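Local coordinates for protein angiotensin-converting enzyme (Anopheles gambiae, PDB 6S1Z) that probably cleaves peptides as a zinc-dependent dipeptidyl carboxypeptidase of the angiotensin-converting enzyme family, and is inhibited by fosinoprilat, at the fosinoprilat site. Coordinates in Å, arbitrary orientation; residue numbers count along the deposited sequence, not the author numbering.

The fosinoprilat site. Residues 255, 327-329, 331, 354, 357-358, 361, 385, 485-487, 494, 497, 501. With KS8 (fosinoprilat), chain B; ZN (zinc ion), chain C.
Fosinoprilat, a phosphinate inhibitor, fills the active-site groove of this gluzincin metallopeptidase. Helix 349-368 carries the HExxH motif: His357, its CG anti to the backbone N (chi1 172°), and His361, its CG beside the backbone N, both turn NE2 to the zinc, and His361 CD2 lies over one face of the His357 ring, off toward its rim. Glu385, bent at chi2 on helix 381-396, supplies OE2 at 2.0 Å from ZN. Imidazole nitrogens, probably uncharged, with a carboxylate would leave the metal electrophilic enough to polarise a carbonyl. Fosinoprilat O01, a phosphinate oxygen, joins the shell at 2.2 Å from ZN, at the edge of the His357 ring. Glu358, the family's general base, sends both carboxylate oxygens to the other phosphinate oxygen; its OE1 lies 2.6 Å from fosinoprilat O03, which implies a proton between them, probably carried by Glu358, as the phosphinate's charge would favour.

Opposite, Tyr497 points its phenol tip at O01, as suits a group that could steady a tetrahedral intermediate. His487 fixes that phenol: its NE2, 2.7 Å from Tyr497 OH, faces both this oxygen and the amide O16 nearly in its ring plane. Tyr494 CE2 sits over the centre of the His487 ring, with Tyr486 on the opposite face. The terminal carboxylate is read by Lys485, whose chain, bent at chi2 (65°), brings NZ to O24 in a salt bridge, and by Gln255, whose chain runs extended beyond CG and donates from NE2, in its amide plane and almost straight (170°), across 3.1 Å to fosinoprilat O24. Tyr494 OH also donates to O24. The cyclohexyl group meets Val354 CG2, while the inhibitor's phenyl packs edge-to-face with Trp331, whose CH2 comes within 3.9 Å of fosinoprilat C12.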
# COMPACT_ATOMS: atom_id res chain seq x y z
N GLN A 255 -7.02 6.80 4.85
CA GLN A 255 -6.30 6.68 3.59
C GLN A 255 -7.23 6.37 2.43
O GLN A 255 -6.93 6.70 1.28
CB GLN A 255 -5.22 5.61 3.71
CG GLN A 255 -5.75 4.21 3.96
CD GLN A 255 -4.67 3.25 4.39
OE1 GLN A 255 -4.27 3.23 5.55
NE2 GLN A 255 -4.18 2.45 3.45
N HIS A 327 -2.10 -8.24 8.76
CA HIS A 327 -1.89 -7.30 7.67
C HIS A 327 -1.52 -8.05 6.40
O HIS A 327 -0.45 -8.65 6.32
CB HIS A 327 -0.81 -6.28 8.02
CG HIS A 327 -0.86 -5.04 7.18
ND1 HIS A 327 -0.14 -4.89 6.02
CD2 HIS A 327 -1.56 -3.88 7.34
CE1 HIS A 327 -0.39 -3.71 5.49
NE2 HIS A 327 -1.24 -3.07 6.28
N ALA A 328 -2.41 -8.03 5.40
CA ALA A 328 -2.21 -8.78 4.17
C ALA A 328 -0.80 -8.55 3.63
O ALA A 328 -0.24 -7.46 3.74
CB ALA A 328 -3.25 -8.36 3.13
N SER A 329 -0.23 -9.60 3.04
CA SER A 329 1.13 -9.54 2.54
C SER A 329 1.35 -10.66 1.54
O SER A 329 0.60 -11.64 1.51
CB SER A 329 2.15 -9.62 3.68
OG SER A 329 1.95 -10.79 4.46
N TRP A 331 4.75 -12.94 -0.16
CA TRP A 331 6.13 -13.28 0.16
C TRP A 331 6.82 -13.95 -1.01
O TRP A 331 6.19 -14.61 -1.84
CB TRP A 331 6.19 -14.21 1.39
CG TRP A 331 5.69 -13.57 2.64
CD1 TRP A 331 4.39 -13.36 3.00
CD2 TRP A 331 6.49 -13.05 3.72
NE1 TRP A 331 4.33 -12.74 4.22
CE2 TRP A 331 5.60 -12.55 4.69
CE3 TRP A 331 7.86 -12.97 3.95
CZ2 TRP A 331 6.04 -11.97 5.88
CZ3 TRP A 331 8.30 -12.40 5.13
CH2 TRP A 331 7.39 -11.90 6.08
N VAL A 354 -8.04 -6.21 -2.19
CA VAL A 354 -6.81 -6.49 -1.45
C VAL A 354 -6.14 -7.74 -2.00
O VAL A 354 -4.91 -7.84 -2.05
CB VAL A 354 -7.12 -6.62 0.06
CG1 VAL A 354 -5.85 -6.95 0.83
CG2 VAL A 354 -7.75 -5.34 0.59
N HIS A 357 -4.09 -6.89 -5.13
CA HIS A 357 -2.84 -6.22 -4.77
C HIS A 357 -1.79 -7.23 -4.33
O HIS A 357 -0.62 -7.14 -4.73
CB HIS A 357 -3.08 -5.20 -3.67
CG HIS A 357 -1.83 -4.60 -3.13
ND1 HIS A 357 -1.11 -3.63 -3.79
CD2 HIS A 357 -1.14 -4.87 -1.99
CE1 HIS A 357 -0.05 -3.31 -3.08
NE2 HIS A 357 -0.04 -4.04 -1.99
N GLU A 358 -2.19 -8.21 -3.51
CA GLU A 358 -1.25 -9.23 -3.07
C GLU A 358 -0.85 -10.14 -4.23
O GLU A 358 0.32 -10.51 -4.36
CB GLU A 358 -1.86 -10.05 -1.94
CG GLU A 358 -2.28 -9.23 -0.73
CD GLU A 358 -1.11 -8.54 -0.05
OE1 GLU A 358 0.05 -8.87 -0.39
OE2 GLU A 358 -1.34 -7.68 0.82
N HIS A 361 1.83 -8.82 -6.33
CA HIS A 361 3.16 -9.05 -5.77
C HIS A 361 3.64 -10.47 -6.05
O HIS A 361 4.82 -10.68 -6.34
CB HIS A 361 3.15 -8.78 -4.27
CG HIS A 361 3.01 -7.33 -3.92
ND1 HIS A 361 3.91 -6.38 -4.35
CD2 HIS A 361 2.08 -6.67 -3.19
CE1 HIS A 361 3.55 -5.19 -3.89
NE2 HIS A 361 2.44 -5.34 -3.19
N GLU A 385 3.96 -2.53 -6.06
CA GLU A 385 2.63 -2.27 -5.52
C GLU A 385 1.61 -2.05 -6.64
O GLU A 385 0.43 -2.37 -6.48
CB GLU A 385 2.65 -1.04 -4.61
CG GLU A 385 3.85 -0.92 -3.69
CD GLU A 385 3.99 -2.09 -2.73
OE1 GLU A 385 5.02 -2.80 -2.81
OE2 GLU A 385 3.08 -2.31 -1.91
N LYS A 485 0.04 3.08 12.31
CA LYS A 485 -0.03 2.54 10.96
C LYS A 485 0.92 1.36 10.86
O LYS A 485 2.04 1.40 11.38
CB LYS A 485 0.35 3.61 9.93
CG LYS A 485 0.35 3.13 8.49
CD LYS A 485 -1.03 2.71 8.03
CE LYS A 485 -1.01 2.26 6.58
NZ LYS A 485 -2.36 1.86 6.10
N TYR A 486 0.47 0.29 10.19
CA TYR A 486 1.27 -0.92 10.10
C TYR A 486 2.66 -0.63 9.55
O TYR A 486 3.67 -1.01 10.15
CB TYR A 486 0.56 -1.95 9.22
CG TYR A 486 1.41 -3.17 8.94
CD1 TYR A 486 1.53 -4.18 9.89
CD2 TYR A 486 2.09 -3.31 7.74
CE1 TYR A 486 2.31 -5.29 9.65
CE2 TYR A 486 2.87 -4.42 7.49
CZ TYR A 486 2.98 -5.41 8.45
OH TYR A 486 3.76 -6.52 8.20
N HIS A 487 2.73 0.05 8.41
CA HIS A 487 4.01 0.25 7.74
C HIS A 487 4.99 1.04 8.61
O HIS A 487 6.20 0.87 8.48
CB HIS A 487 3.80 0.96 6.40
CG HIS A 487 2.91 0.22 5.46
ND1 HIS A 487 1.56 0.05 5.69
CD2 HIS A 487 3.17 -0.41 4.29
CE1 HIS A 487 1.03 -0.65 4.70
NE2 HIS A 487 1.99 -0.94 3.84
N TYR A 494 6.46 3.72 2.24
CA TYR A 494 5.10 3.88 1.74
C TYR A 494 5.02 4.69 0.46
O TYR A 494 3.96 4.69 -0.18
CB TYR A 494 4.21 4.53 2.80
CG TYR A 494 2.78 4.07 2.76
CD1 TYR A 494 1.86 4.64 1.89
CD2 TYR A 494 2.34 3.04 3.58
CE1 TYR A 494 0.55 4.21 1.84
CE2 TYR A 494 1.03 2.60 3.54
CZ TYR A 494 0.14 3.19 2.67
OH TYR A 494 -1.16 2.75 2.64
N TYR A 497 3.47 3.02 -2.48
CA TYR A 497 2.03 3.07 -2.69
C TYR A 497 1.61 4.34 -3.42
O TYR A 497 0.66 4.31 -4.21
CB TYR A 497 1.31 2.98 -1.34
CG TYR A 497 1.54 1.67 -0.63
CD1 TYR A 497 2.63 1.50 0.21
CD2 TYR A 497 0.67 0.60 -0.80
CE1 TYR A 497 2.84 0.31 0.86
CE2 TYR A 497 0.88 -0.60 -0.16
CZ TYR A 497 1.97 -0.74 0.67
OH TYR A 497 2.18 -1.93 1.32
N TYR A 501 -0.10 4.52 -7.38
CA TYR A 501 -1.33 5.18 -7.80
C TYR A 501 -1.10 6.24 -8.88
O TYR A 501 -2.08 6.79 -9.39
CB TYR A 501 -2.01 5.81 -6.59
CG TYR A 501 -2.89 4.84 -5.84
CD1 TYR A 501 -2.36 3.71 -5.23
CD2 TYR A 501 -4.26 5.05 -5.74
CE1 TYR A 501 -3.17 2.82 -4.55
CE2 TYR A 501 -5.07 4.17 -5.06
CZ TYR A 501 -4.52 3.06 -4.46
OH TYR A 501 -5.33 2.18 -3.78
C04 KS8 B . 2.10 -5.48 2.47
C05 KS8 B . 3.63 -5.12 2.20
C06 KS8 B . 4.54 -5.44 3.46
C07 KS8 B . 5.35 -6.73 3.29
C08 KS8 B . 6.26 -7.03 4.56
C09 KS8 B . 7.52 -6.45 4.67
C10 KS8 B . 8.32 -6.72 5.78
C11 KS8 B . 7.85 -7.58 6.79
C12 KS8 B . 6.60 -8.15 6.69
C13 KS8 B . 5.80 -7.89 5.57
C14 KS8 B . -0.62 -4.62 1.57
C15 KS8 B . -0.61 -3.10 1.96
C18 KS8 B . -3.03 -2.68 1.30
C19 KS8 B . -3.67 -1.43 0.59
C20 KS8 B . -2.78 -0.24 1.09
C21 KS8 B . -2.01 -0.73 2.12
C22 KS8 B . -2.68 -0.56 3.47
C25 KS8 B . -3.63 -1.53 -0.89
C26 KS8 B . -4.42 -2.78 -1.36
C27 KS8 B . -5.94 -2.61 -1.32
C28 KS8 B . -6.36 -1.41 -2.15
C29 KS8 B . -5.69 -0.15 -1.59
C30 KS8 B . -4.16 -0.26 -1.56
N17 KS8 B . -1.85 -2.26 1.78
O01 KS8 B . 1.65 -4.04 0.20
O03 KS8 B . 0.92 -6.42 0.10
O16 KS8 B . 0.38 -2.61 2.40
O23 KS8 B . -3.74 -1.21 3.75
O24 KS8 B . -2.21 0.20 4.27
P02 KS8 B . 1.04 -5.13 0.98
ZN ZN C . 1.93 -3.92 -1.96